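Long-range contacts in designed helical repeat protein (Synthetic construct, PDB 5CWM), which has no known natural function, being a computationally designed protein whose single chain folds into a stack of helices: residues V14-E18 and R72-L76; K48-E52 and V62-V67; L51-E55 and R106-L110; A93-E98 and L133-I137; L121-E125 and R179-L183. One frame throughout, in Å; residues are numbered along the deposited sequence. Where two conformers were deposited one is given.

Contact 1: V14-E18 and R72-L76; sequences VKEAE and RVAEL
Arg72 presents the NE/NH2 edge of its guanidinium group to Glu18 and one flat face to Val14. The arginine and glutamate chains cross at about a right angle, and the planes of carboxylate and guanidinium stand 62° apart, so the pair is not the flat, two-pronged kind of salt bridge. OE2 of Glu18 comes to that edge tilted 27° out of the guanidinium plane and is shared: it takes a bond of 2.9 Å from Arg72 NE on its syn side and a weak one from Arg72 NH2, while Glu18 OE1 receives a second weak bond from NH2. With CG anti to the carbonyl carbon (chi1 -67°) and the rest of the chain extended, Glu18 delivers its carboxylate here. Val14 CG1 lies 3.7 Å above the guanidinium plane, over its centre, and also meets Arg72 CG at 3.6 Å, packing a methyl group against head and stem. These two segments of helices 3-27 and 60-84 run nearly parallel, their axes 10.9 Å apart, an arrangement of a layered helical repeat in which helix 30-57 covers both: Val14 and Ala17 touch it from one segment, Val73 and Leu76 from the other. Deeper in, the two valines meet obliquely through their CG2 methyls. Leu76 spreads its branches under the salt bridge, with CD2 3.7 Å from Ala17 CB and CD1 equally close to Glu18 CG, so the aliphatic part of the glutamate is packed while its oxygens are bonded. On the outer side the bent chain of Lys15 passes the guanidinium edge, CD lying 3.9 Å from Arg72 NH2.

Contact 2: K48-E52 and V62-V67; sequences KKVLE and VALRAV
Leu51 and Ala63 face each other where two helical segments run antiparallel at 162° with axes only 8.3 Å apart, and their CA atoms come within 4.6 Å. Such a close approach goes with the small residues on the second helix: Ala63 and Ala66 offer single methyls. Leu51 supplies most of the filling. Its CB lies by Ala66 CB, 4.1 Å away. Farther along the side chain, CD1 reaches Ala63 CB at 3.6 Å and also borders Val67 CG2, which CD2 meets at 3.8 Å, the leucine and valine chains crossing at a slant. CG of Leu51 is anti to the backbone N (chi1 164°), which brings the branched end up to Ala63 and Val67. On the other flank Val50 and Val62 meet at about a right angle, CG1 to CG1 at 3.6 Å, and the same Val50 methyl also comes near Ala66 CB. No hydrogen bond joins the segments; the interface is wholly apolar. Helices 30-57 and 60-84 follow each other in the chain and form a hairpin here. Helix 3-27 closes one flank, through Leu7 on Val50 and Val62, and helix 87-114 the other, where Val107 lies on Ala63 and Val67, and Leu103 on Leu51.

Contact 3: L51-E55 and R106-L110; sequences LEQAE and RVLEL
Glu55 and Arg106 hold the outer, partly exposed side of this contact, while Leu51, Val107 and Leu110 fill its buried side. The inner packing is van der Waals only, methyl on methyl and methyl on main chain. Leu51 CD1 meets Val107 CG2 at 3.9 Å, the two chains crossing at a slant, and Leu110 lays its methyls along the opposite backbone, CD2 3.9 Å from Ala54 O and CD1 beside Glu55 O. Farther out, polar groups take over. The straightest bond runs from Arg106 NH2 to Glu55 OE1, 2.8 Å long at 151°, with the oxygen near the guanidinium plane and met on its syn side. Glu55 OE2 takes weak bonds from both NE and NH2 of Arg106; the carboxylate and guanidinium planes stand 53° apart, consistent with the poor angles of these two bonds. A bend at chi3 (69°) turns the arginine head toward the glutamate. Exposed Glu52 is looser still: its CG lies 4.3 Å from Arg106 NH2, with no bond between the charges. With alanine at Arg106, all three bonds to Glu55 go and its carboxylate would probably be left without this positive partner and able to turn. Helices 30-57 and 87-114, two apart in the chain, thus lie side by side and nearly parallel in this helical repeat fold, their axes 11.2 Å apart.

Contact 4: A93-E98 and L133-I137; sequences ALRVAE and LLLRI
Leu134 and Ala97 form the heart of an apolar contact between antiparallel segments whose axes lie 10.2 Å apart. Among side chain to side chain contacts, Leu134 CD2 does most: it sits 3.6 Å from both Ala97 CB and Leu94 CD1, in contact with both at once, and the leucine chains cross at about a right angle. That methyl gets there because CG of Leu134 stands anti to the carbonyl carbon (chi1 -71°) and the chain continues extended. Ala97 CB is touched from further directions as well, by Ile137 CD1 at 4.2 Å and, a little farther off, by Leu133 CD2. At the margin of this apolar group, the aliphatic CG of Glu98 passes 4.3 Å from Leu134 CD2. A second kind is methyl against backbone. Ile137 CD1, at the end of its extended chain, lies 3.9 Å from Leu94 CA and equally near Ala93 O, resting on the main chain at Ala93 and Leu94. No hydrogen bond crosses between the segments; the carboxylate of Glu98 forms its salt bridge outside them, with Arg149 on helix 144-170. Helices 87-114 and 117-141 follow one another in the chain, and helix 60-84 packs beside both, through Leu77 on Ala93 and Ala74 on Leu133, while helix 144-170 covers Leu134 with Ala150 and Val153.

Contact 5: L121-E125 and R179-L183; sequences LRAVE and RAVEL
Arg179 lies against Leu121 with its stem and against Glu125 with its head, so each length of the chain has its own partner. At the root, CB comes 4.0 Å from Leu121 CD2. The next atom, CG, sits closer to that methyl, at 3.6 Å, the two chains crossing at about a right angle. At chi2 the arginine bends (56°), which turns the remainder toward Glu125. NE is 4.0 Å and NH1 4.2 Å from Glu125 OE2, but CZ lies 3.6 Å from Glu125 OE2 and NH2 ends the chain 3.4 Å from the same oxygen. OE2 stands over one face of the guanidinium, offset toward its rim, with carboxylate and guanidinium planes only 21° apart. Because OE2 lies well above the plane, no N-H points at it and the pairing is one of charge. Glu125 OE1 pairs in turn with Arg122 NE on its own helix, making a three-membered ionic network. A methionine at Arg179 would probably reduce the network to the Arg122–Glu125 pair, with no positive group facing OE2 across the helices. Beneath the charges Leu183 fills the gap between the helices: its CD1 meets Val124 CG1, Leu121 CD1 and the aliphatic CG of Glu125. The two segments are nearly parallel, 10° apart. Helices 117-141 and 174-198 are bridged by helix 144-170, where Val164 and Ala157 touch Val124 and Leu165 touches Val181, while helix 87-114 borders the first through Leu108 and helix 201-226 the second through Leu217.

How the contacts relate
Contacts 1, 3 and 5 join near-parallel helices that are two apart in the chain, whereas contacts 2 and 4 join consecutive, antiparallel ones. Contacts 2 and 3 start from the same stretch, sharing Leu51 and helix 30-57, with centres about 7 Å apart. Contacts 1 and 3, 3 and 4, and 4 and 5 cross along the chain. Contacts 1 and 2 both use helix 60-84, contacts 3 and 4 helix 87-114, and contacts 4 and 5 helix 117-141. Centres of contacts 1 and 5 lie about 24 Å apart, on opposite sides of the chain's centre. Contact 1 touches contact 4, and contacts 2, 3 and 5 touch one another, consistent with a core that runs on through the stack.

Contact 1: V14-E18 and R72-L76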
# COMPACT_ATOMS: atom_id res chain seq x y z
N VAL A 14 10.56 -12.00 7.47
CA VAL A 14 9.87 -12.10 6.19
C VAL A 14 10.57 -13.10 5.27
O VAL A 14 9.93 -13.98 4.69
CB VAL A 14 9.78 -10.74 5.48
CG1 VAL A 14 9.27 -10.91 4.06
CG2 VAL A 14 8.89 -9.79 6.26
N LYS A 15 11.89 -12.96 5.15
CA LYS A 15 12.69 -13.88 4.34
C LYS A 15 12.52 -15.32 4.83
O LYS A 15 12.31 -16.24 4.03
CB LYS A 15 14.17 -13.48 4.39
CG LYS A 15 14.48 -12.16 3.69
CD LYS A 15 14.51 -12.33 2.18
CE LYS A 15 15.61 -13.29 1.76
NZ LYS A 15 15.69 -13.44 0.28
N GLU A 16 12.62 -15.50 6.14
CA GLU A 16 12.48 -16.81 6.76
C GLU A 16 11.11 -17.42 6.48
O GLU A 16 11.00 -18.62 6.22
CB GLU A 16 12.71 -16.70 8.27
CG GLU A 16 12.59 -18.00 9.03
CD GLU A 16 12.91 -17.84 10.51
OE1 GLU A 16 13.44 -16.77 10.88
OE2 GLU A 16 12.64 -18.78 11.28
N ALA A 17 10.08 -16.59 6.53
CA ALA A 17 8.72 -17.03 6.24
C ALA A 17 8.56 -17.44 4.78
O ALA A 17 7.93 -18.45 4.47
CB ALA A 17 7.72 -15.94 6.59
N GLU A 18 9.14 -16.65 3.88
CA GLU A 18 9.09 -16.94 2.45
C GLU A 18 9.82 -18.25 2.15
O GLU A 18 9.41 -19.00 1.26
CB GLU A 18 9.69 -15.80 1.64
CG GLU A 18 8.88 -14.51 1.68
CD GLU A 18 9.49 -13.41 0.84
OE1 GLU A 18 10.56 -13.64 0.23
OE2 GLU A 18 8.91 -12.30 0.80
N ARG A 72 4.60 -6.10 2.23
CA ARG A 72 5.34 -7.30 1.86
C ARG A 72 4.72 -8.53 2.52
O ARG A 72 4.43 -9.54 1.86
CB ARG A 72 6.81 -7.16 2.27
CG ARG A 72 7.65 -8.40 2.05
CD ARG A 72 8.38 -8.35 0.73
NE ARG A 72 9.29 -9.47 0.56
CZ ARG A 72 10.57 -9.46 0.94
NH1 ARG A 72 11.08 -8.38 1.51
NH2 ARG A 72 11.33 -10.53 0.74
N VAL A 73 4.51 -8.43 3.83
CA VAL A 73 3.89 -9.50 4.60
C VAL A 73 2.51 -9.85 4.06
O VAL A 73 2.15 -11.02 3.96
CB VAL A 73 3.77 -9.12 6.10
CG1 VAL A 73 2.91 -10.13 6.84
CG2 VAL A 73 5.15 -9.02 6.73
N ALA A 74 1.75 -8.83 3.68
CA ALA A 74 0.40 -9.02 3.15
C ALA A 74 0.43 -9.81 1.84
O ALA A 74 -0.33 -10.77 1.66
CB ALA A 74 -0.29 -7.69 2.95
N GLU A 75 1.30 -9.39 0.92
CA GLU A 75 1.47 -10.11 -0.35
C GLU A 75 1.86 -11.56 -0.08
O GLU A 75 1.34 -12.49 -0.72
CB GLU A 75 2.54 -9.43 -1.21
CG GLU A 75 2.22 -8.00 -1.62
CD GLU A 75 3.34 -7.36 -2.43
OE1 GLU A 75 4.43 -7.97 -2.52
OE2 GLU A 75 3.13 -6.26 -2.97
N LEU A 76 2.77 -11.74 0.87
CA LEU A 76 3.20 -13.07 1.26
C LEU A 76 2.03 -13.91 1.75
O LEU A 76 1.93 -15.10 1.44
CB LEU A 76 4.28 -12.99 2.35
CG LEU A 76 4.80 -14.32 2.89
CD1 LEU A 76 5.28 -15.21 1.75
CD2 LEU A 76 5.91 -14.09 3.90

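Contact 2: K48-E52 and V62-V67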
# COMPACT_ATOMS: atom_id res chain seq x y z
N LYS A 48 4.59 -3.27 12.69
CA LYS A 48 3.65 -2.27 13.17
C LYS A 48 4.14 -1.63 14.46
O LYS A 48 3.93 -0.44 14.68
CB LYS A 48 2.26 -2.88 13.38
CG LYS A 48 1.21 -1.85 13.80
CD LYS A 48 -0.15 -2.47 14.03
CE LYS A 48 -1.16 -1.41 14.46
NZ LYS A 48 -2.51 -1.98 14.69
N LYS A 49 4.80 -2.42 15.30
CA LYS A 49 5.40 -1.88 16.52
C LYS A 49 6.46 -0.83 16.17
O LYS A 49 6.49 0.27 16.75
CB LYS A 49 6.02 -2.99 17.37
CG LYS A 49 5.00 -3.99 17.90
CD LYS A 49 5.68 -5.12 18.65
CE LYS A 49 4.67 -6.15 19.13
NZ LYS A 49 5.34 -7.30 19.80
N VAL A 50 7.33 -1.17 15.22
CA VAL A 50 8.37 -0.26 14.74
C VAL A 50 7.76 1.02 14.19
O VAL A 50 8.27 2.12 14.44
CB VAL A 50 9.24 -0.93 13.65
CG1 VAL A 50 10.23 0.07 13.08
CG2 VAL A 50 9.98 -2.13 14.22
N LEU A 51 6.66 0.89 13.45
CA LEU A 51 5.92 2.05 12.97
C LEU A 51 5.43 2.91 14.12
O LEU A 51 5.57 4.14 14.10
CB LEU A 51 4.74 1.61 12.11
CG LEU A 51 3.66 2.67 11.85
CD1 LEU A 51 4.18 3.80 10.99
CD2 LEU A 51 2.43 2.03 11.22
N GLU A 52 4.86 2.26 15.13
CA GLU A 52 4.29 2.96 16.28
C GLU A 52 5.35 3.72 17.07
O GLU A 52 5.08 4.82 17.56
CB GLU A 52 3.57 1.97 17.19
CG GLU A 52 2.25 1.46 16.63
CD GLU A 52 1.63 0.37 17.47
OE1 GLU A 52 2.30 -0.11 18.41
OE2 GLU A 52 0.48 -0.02 17.20
N VAL A 62 11.76 5.37 8.69
CA VAL A 62 11.60 4.11 9.41
C VAL A 62 10.16 3.63 9.34
O VAL A 62 9.88 2.45 9.14
CB VAL A 62 12.03 4.25 10.88
CG1 VAL A 62 11.95 2.91 11.59
CG2 VAL A 62 13.43 4.82 10.98
N ALA A 63 9.24 4.58 9.50
CA ALA A 63 7.81 4.30 9.41
C ALA A 63 7.44 3.73 8.04
O ALA A 63 6.77 2.70 7.95
CB ALA A 63 7.01 5.57 9.68
N LEU A 64 7.91 4.40 6.99
CA LEU A 64 7.65 3.98 5.62
C LEU A 64 8.18 2.57 5.37
O LEU A 64 7.48 1.73 4.80
CB LEU A 64 8.27 4.96 4.63
CG LEU A 64 8.13 4.62 3.15
CD1 LEU A 64 6.67 4.62 2.74
CD2 LEU A 64 8.93 5.59 2.30
N ARG A 65 9.42 2.33 5.79
CA ARG A 65 10.03 1.01 5.64
C ARG A 65 9.20 -0.05 6.35
O ARG A 65 8.96 -1.14 5.82
CB ARG A 65 11.46 1.02 6.18
CG ARG A 65 12.49 0.47 5.20
CD ARG A 65 12.09 -0.90 4.69
NE ARG A 65 12.98 -1.37 3.63
CZ ARG A 65 12.74 -2.44 2.87
NH1 ARG A 65 13.60 -2.80 1.93
NH2 ARG A 65 11.63 -3.14 3.05
N ALA A 66 8.76 0.27 7.57
CA ALA A 66 7.95 -0.65 8.36
C ALA A 66 6.64 -1.00 7.66
O ALA A 66 6.26 -2.17 7.58
CB ALA A 66 7.67 -0.05 9.73
N VAL A 67 5.96 0.02 7.14
CA VAL A 67 4.66 -0.19 6.52
C VAL A 67 4.77 -0.92 5.18
O VAL A 67 3.93 -1.76 4.86
CB VAL A 67 3.92 1.15 6.32
CG1 VAL A 67 2.62 0.95 5.56
CG2 VAL A 67 3.64 1.78 7.67

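Contact 3: L51-E55 and R106-L110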
# COMPACT_ATOMS: atom_id res chain seq x y z
N LEU A 51 6.66 0.89 13.45
CA LEU A 51 5.92 2.05 12.97
C LEU A 51 5.43 2.91 14.12
O LEU A 51 5.57 4.14 14.10
CB LEU A 51 4.74 1.61 12.11
CG LEU A 51 3.66 2.67 11.85
CD1 LEU A 51 4.18 3.80 10.99
CD2 LEU A 51 2.43 2.03 11.22
N GLU A 52 4.86 2.26 15.13
CA GLU A 52 4.29 2.96 16.28
C GLU A 52 5.35 3.72 17.07
O GLU A 52 5.08 4.82 17.56
CB GLU A 52 3.57 1.97 17.19
CG GLU A 52 2.25 1.46 16.63
CD GLU A 52 1.63 0.37 17.47
OE1 GLU A 52 2.30 -0.11 18.41
OE2 GLU A 52 0.48 -0.02 17.20
N GLN A 53 6.55 3.15 17.19
CA GLN A 53 7.62 3.87 17.88
C GLN A 53 8.20 4.94 16.96
O GLN A 53 8.75 5.94 17.44
CB GLN A 53 8.72 2.90 18.34
CG GLN A 53 9.63 2.39 17.25
CD GLN A 53 10.81 1.60 17.79
OE1 GLN A 53 10.95 1.43 19.00
NE2 GLN A 53 11.66 1.12 16.89
N ALA A 54 8.07 4.75 15.66
CA ALA A 54 8.54 5.72 14.68
C ALA A 54 7.65 6.95 14.67
O ALA A 54 8.09 8.05 14.33
CB ALA A 54 8.61 5.10 13.29
N GLU A 55 6.39 6.77 15.05
CA GLU A 55 5.45 7.88 15.17
C GLU A 55 5.86 8.80 16.32
O GLU A 55 5.83 10.02 16.20
CB GLU A 55 4.03 7.38 15.38
CG GLU A 55 3.43 6.69 14.17
CD GLU A 55 1.99 6.26 14.40
OE1 GLU A 55 1.56 6.23 15.57
OE2 GLU A 55 1.29 5.96 13.41
N ARG A 106 -1.08 6.84 7.86
CA ARG A 106 -0.43 7.38 9.06
C ARG A 106 1.00 7.82 8.74
O ARG A 106 1.48 8.83 9.27
CB ARG A 106 -0.44 6.34 10.18
CG ARG A 106 -1.84 6.04 10.71
CD ARG A 106 -1.86 4.80 11.60
NE ARG A 106 -1.17 5.00 12.87
CZ ARG A 106 -1.16 4.11 13.85
NH1 ARG A 106 -1.80 2.96 13.72
NH2 ARG A 106 -0.50 4.37 14.98
N VAL A 107 1.67 7.07 7.88
CA VAL A 107 2.99 7.46 7.40
C VAL A 107 2.90 8.77 6.62
O VAL A 107 3.75 9.65 6.76
CB VAL A 107 3.63 6.37 6.52
CG1 VAL A 107 4.75 6.93 5.66
CG2 VAL A 107 4.14 5.24 7.38
N LEU A 108 1.86 8.89 5.80
CA LEU A 108 1.62 10.11 5.03
C LEU A 108 1.48 11.32 5.95
O LEU A 108 2.18 12.32 5.77
CB LEU A 108 0.37 9.96 4.16
CG LEU A 108 -0.09 11.16 3.33
CD1 LEU A 108 -0.68 10.69 2.03
CD2 LEU A 108 -1.12 12.00 4.08
N GLU A 109 0.58 11.22 6.92
CA GLU A 109 0.33 12.35 7.81
C GLU A 109 1.55 12.65 8.69
O GLU A 109 1.80 13.81 9.02
CB GLU A 109 -0.91 12.10 8.67
CG GLU A 109 -0.80 10.93 9.63
CD GLU A 109 -2.14 10.53 10.22
OE1 GLU A 109 -3.18 10.89 9.64
OE2 GLU A 109 -2.15 9.84 11.26
N LEU A 110 2.30 11.61 9.04
CA LEU A 110 3.54 11.81 9.78
C LEU A 110 4.55 12.59 8.94
O LEU A 110 5.27 13.44 9.44
CB LEU A 110 4.14 10.47 10.22
CG LEU A 110 5.45 10.57 11.01
CD1 LEU A 110 5.23 11.30 12.32
CD2 LEU A 110 6.05 9.19 11.25

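Contact 4: A93-E98 and L133-I137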
# COMPACT_ATOMS: atom_id res chain seq x y z
N ALA A 93 -4.88 -12.27 4.98
CA ALA A 93 -4.20 -11.44 3.99
C ALA A 93 -4.98 -10.15 3.75
O ALA A 93 -4.40 -9.06 3.69
CB ALA A 93 -4.02 -12.21 2.69
N LEU A 94 -6.30 -10.29 3.61
CA LEU A 94 -7.19 -9.15 3.44
C LEU A 94 -7.06 -8.17 4.60
O LEU A 94 -6.91 -6.96 4.39
CB LEU A 94 -8.64 -9.63 3.32
CG LEU A 94 -9.72 -8.55 3.14
CD1 LEU A 94 -9.45 -7.71 1.91
CD2 LEU A 94 -11.09 -9.20 3.06
N ARG A 95 -7.10 -8.69 5.82
CA ARG A 95 -6.99 -7.87 7.03
C ARG A 95 -5.66 -7.12 7.08
O ARG A 95 -5.63 -5.91 7.35
CB ARG A 95 -7.15 -8.73 8.28
CG ARG A 95 -8.52 -9.38 8.43
CD ARG A 95 -9.63 -8.34 8.46
NE ARG A 95 -10.94 -8.95 8.64
CZ ARG A 95 -11.70 -9.39 7.64
NH1 ARG A 95 -11.28 -9.28 6.39
NH2 ARG A 95 -12.88 -9.93 7.90
N VAL A 96 -4.57 -7.83 6.83
CA VAL A 96 -3.24 -7.23 6.86
C VAL A 96 -3.10 -6.15 5.79
O VAL A 96 -2.45 -5.13 6.01
CB VAL A 96 -2.14 -8.30 6.69
CG1 VAL A 96 -0.76 -7.65 6.59
CG2 VAL A 96 -2.17 -9.27 7.86
N ALA A 97 -3.71 -6.38 4.63
CA ALA A 97 -3.71 -5.37 3.57
C ALA A 97 -4.47 -4.11 3.99
O ALA A 97 -3.96 -2.99 3.89
CB ALA A 97 -4.30 -5.95 2.29
N GLU A 98 -5.69 -4.32 4.48
CA GLU A 98 -6.54 -3.23 4.96
C GLU A 98 -5.83 -2.41 6.03
O GLU A 98 -5.96 -1.19 6.08
CB GLU A 98 -7.86 -3.76 5.49
CG GLU A 98 -8.78 -4.36 4.43
CD GLU A 98 -10.08 -4.88 5.02
OE1 GLU A 98 -10.89 -5.45 4.26
OE2 GLU A 98 -10.29 -4.73 6.24
N LEU A 133 -3.10 -4.83 -4.46
CA LEU A 133 -3.08 -6.06 -3.69
C LEU A 133 -4.50 -6.48 -3.32
O LEU A 133 -4.87 -7.65 -3.46
CB LEU A 133 -2.24 -5.89 -2.43
CG LEU A 133 -2.00 -7.14 -1.59
CD1 LEU A 133 -1.39 -8.24 -2.44
CD2 LEU A 133 -1.09 -6.81 -0.42
N LEU A 134 -5.30 -5.52 -2.86
CA LEU A 134 -6.70 -5.75 -2.53
C LEU A 134 -7.47 -6.20 -3.76
O LEU A 134 -8.42 -6.97 -3.67
CB LEU A 134 -7.33 -4.49 -1.94
CG LEU A 134 -6.90 -4.09 -0.53
CD1 LEU A 134 -7.47 -2.73 -0.17
CD2 LEU A 134 -7.34 -5.14 0.47
N LEU A 135 -7.04 -5.71 -4.92
CA LEU A 135 -7.66 -6.11 -6.18
C LEU A 135 -7.34 -7.57 -6.48
O LEU A 135 -8.20 -8.32 -6.95
CB LEU A 135 -7.18 -5.21 -7.32
CG LEU A 135 -7.97 -5.30 -8.63
CD1 LEU A 135 -9.40 -4.84 -8.42
CD2 LEU A 135 -7.29 -4.49 -9.73
N ARG A 136 -6.10 -7.97 -6.20
CA ARG A 136 -5.69 -9.36 -6.39
C ARG A 136 -6.45 -10.29 -5.45
O ARG A 136 -6.92 -11.36 -5.86
CB ARG A 136 -4.18 -9.51 -6.16
CG ARG A 136 -3.31 -8.65 -7.07
CD ARG A 136 -1.83 -8.93 -6.85
NE ARG A 136 -0.98 -8.03 -7.63
CZ ARG A 136 -0.38 -6.95 -7.15
NH1 ARG A 136 -0.53 -6.62 -5.87
NH2 ARG A 136 0.37 -6.20 -7.94
N ILE A 137 -6.57 -9.88 -4.20
CA ILE A 137 -7.31 -10.65 -3.20
C ILE A 137 -8.77 -10.75 -3.60
O ILE A 137 -9.41 -11.78 -3.39
CB ILE A 137 -7.19 -10.01 -1.80
CG1 ILE A 137 -5.73 -9.89 -1.38
CG2 ILE A 137 -7.97 -10.83 -0.77
CD1 ILE A 137 -5.53 -9.19 -0.06

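Contact 5: L121-E125 and R179-L183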
# COMPACT_ATOMS: atom_id res chain seq x y z
N LEU A 121 4.94 10.95 -0.72
CA LEU A 121 4.74 10.46 -2.08
C LEU A 121 4.85 8.93 -2.12
O LEU A 121 3.97 8.24 -2.65
CB LEU A 121 5.75 11.09 -3.03
CG LEU A 121 5.66 10.70 -4.51
CD1 LEU A 121 4.36 11.22 -5.12
CD2 LEU A 121 6.86 11.23 -5.27
N ARG A 122 5.94 8.42 -1.55
CA ARG A 122 6.16 6.98 -1.48
C ARG A 122 5.06 6.30 -0.67
O ARG A 122 4.71 5.14 -0.92
CB ARG A 122 7.52 6.67 -0.86
CG ARG A 122 8.70 7.12 -1.71
CD ARG A 122 8.68 6.46 -3.08
NE ARG A 122 8.41 5.03 -2.99
CZ ARG A 122 9.32 4.10 -2.70
NH1 ARG A 122 10.57 4.46 -2.46
NH2 ARG A 122 8.97 2.83 -2.64
N ALA A 123 4.50 7.02 0.30
CA ALA A 123 3.41 6.51 1.11
C ALA A 123 2.16 6.34 0.26
O ALA A 123 1.47 5.33 0.35
CB ALA A 123 3.14 7.42 2.29
N VAL A 124 1.87 7.34 -0.57
CA VAL A 124 0.72 7.25 -1.47
C VAL A 124 0.91 6.13 -2.49
O VAL A 124 -0.02 5.37 -2.77
CB VAL A 124 0.48 8.57 -2.22
CG1 VAL A 124 -0.75 8.47 -3.11
CG2 VAL A 124 0.31 9.70 -1.23
N GLU A 125 2.12 6.03 -3.05
CA GLU A 125 2.45 4.93 -3.95
C GLU A 125 2.20 3.60 -3.26
O GLU A 125 1.72 2.64 -3.87
CB GLU A 125 3.91 5.02 -4.41
CG GLU A 125 4.23 6.23 -5.27
CD GLU A 125 5.66 6.20 -5.79
OE1 GLU A 125 6.32 5.15 -5.66
OE2 GLU A 125 6.12 7.23 -6.33
N ARG A 179 5.30 14.44 -10.07
CA ARG A 179 5.29 12.99 -9.88
C ARG A 179 4.00 12.56 -9.18
O ARG A 179 3.50 11.46 -9.41
CB ARG A 179 6.51 12.55 -9.08
CG ARG A 179 6.61 11.04 -8.86
CD ARG A 179 6.59 10.28 -10.18
NE ARG A 179 6.64 8.84 -9.97
CZ ARG A 179 5.56 8.07 -9.82
NH1 ARG A 179 4.35 8.60 -9.86
NH2 ARG A 179 5.71 6.76 -9.64
N ALA A 180 3.47 13.44 -8.33
CA ALA A 180 2.21 13.18 -7.65
C ALA A 180 1.06 13.20 -8.65
O ALA A 180 0.12 12.41 -8.54
CB ALA A 180 1.98 14.20 -6.54
N VAL A 181 1.14 14.10 -9.63
CA VAL A 181 0.17 14.13 -10.71
C VAL A 181 0.26 12.85 -11.53
O VAL A 181 -0.76 12.27 -11.92
CB VAL A 181 0.37 15.35 -11.62
CG1 VAL A 181 -0.56 15.28 -12.83
CG2 VAL A 181 0.13 16.64 -10.85
N GLU A 182 1.49 12.40 -11.77
CA GLU A 182 1.72 11.13 -12.46
C GLU A 182 1.12 9.98 -11.67
O GLU A 182 0.67 8.98 -12.24
CB GLU A 182 3.22 10.90 -12.67
CG GLU A 182 3.87 11.89 -13.62
CD GLU A 182 3.41 11.72 -15.05
OE1 GLU A 182 3.01 10.59 -15.42
OE2 GLU A 182 3.43 12.71 -15.82
N LEU A 183 1.10 10.13 -10.35
CA LEU A 183 0.50 9.13 -9.47
C LEU A 183 -1.02 9.15 -9.62
O LEU A 183 -1.66 8.10 -9.67
CB LEU A 183 0.91 9.41 -8.02
CG LEU A 183 0.98 8.25 -7.02
CD1 LEU A 183 1.70 8.71 -5.77
CD2 LEU A 183 -0.40 7.74 -6.67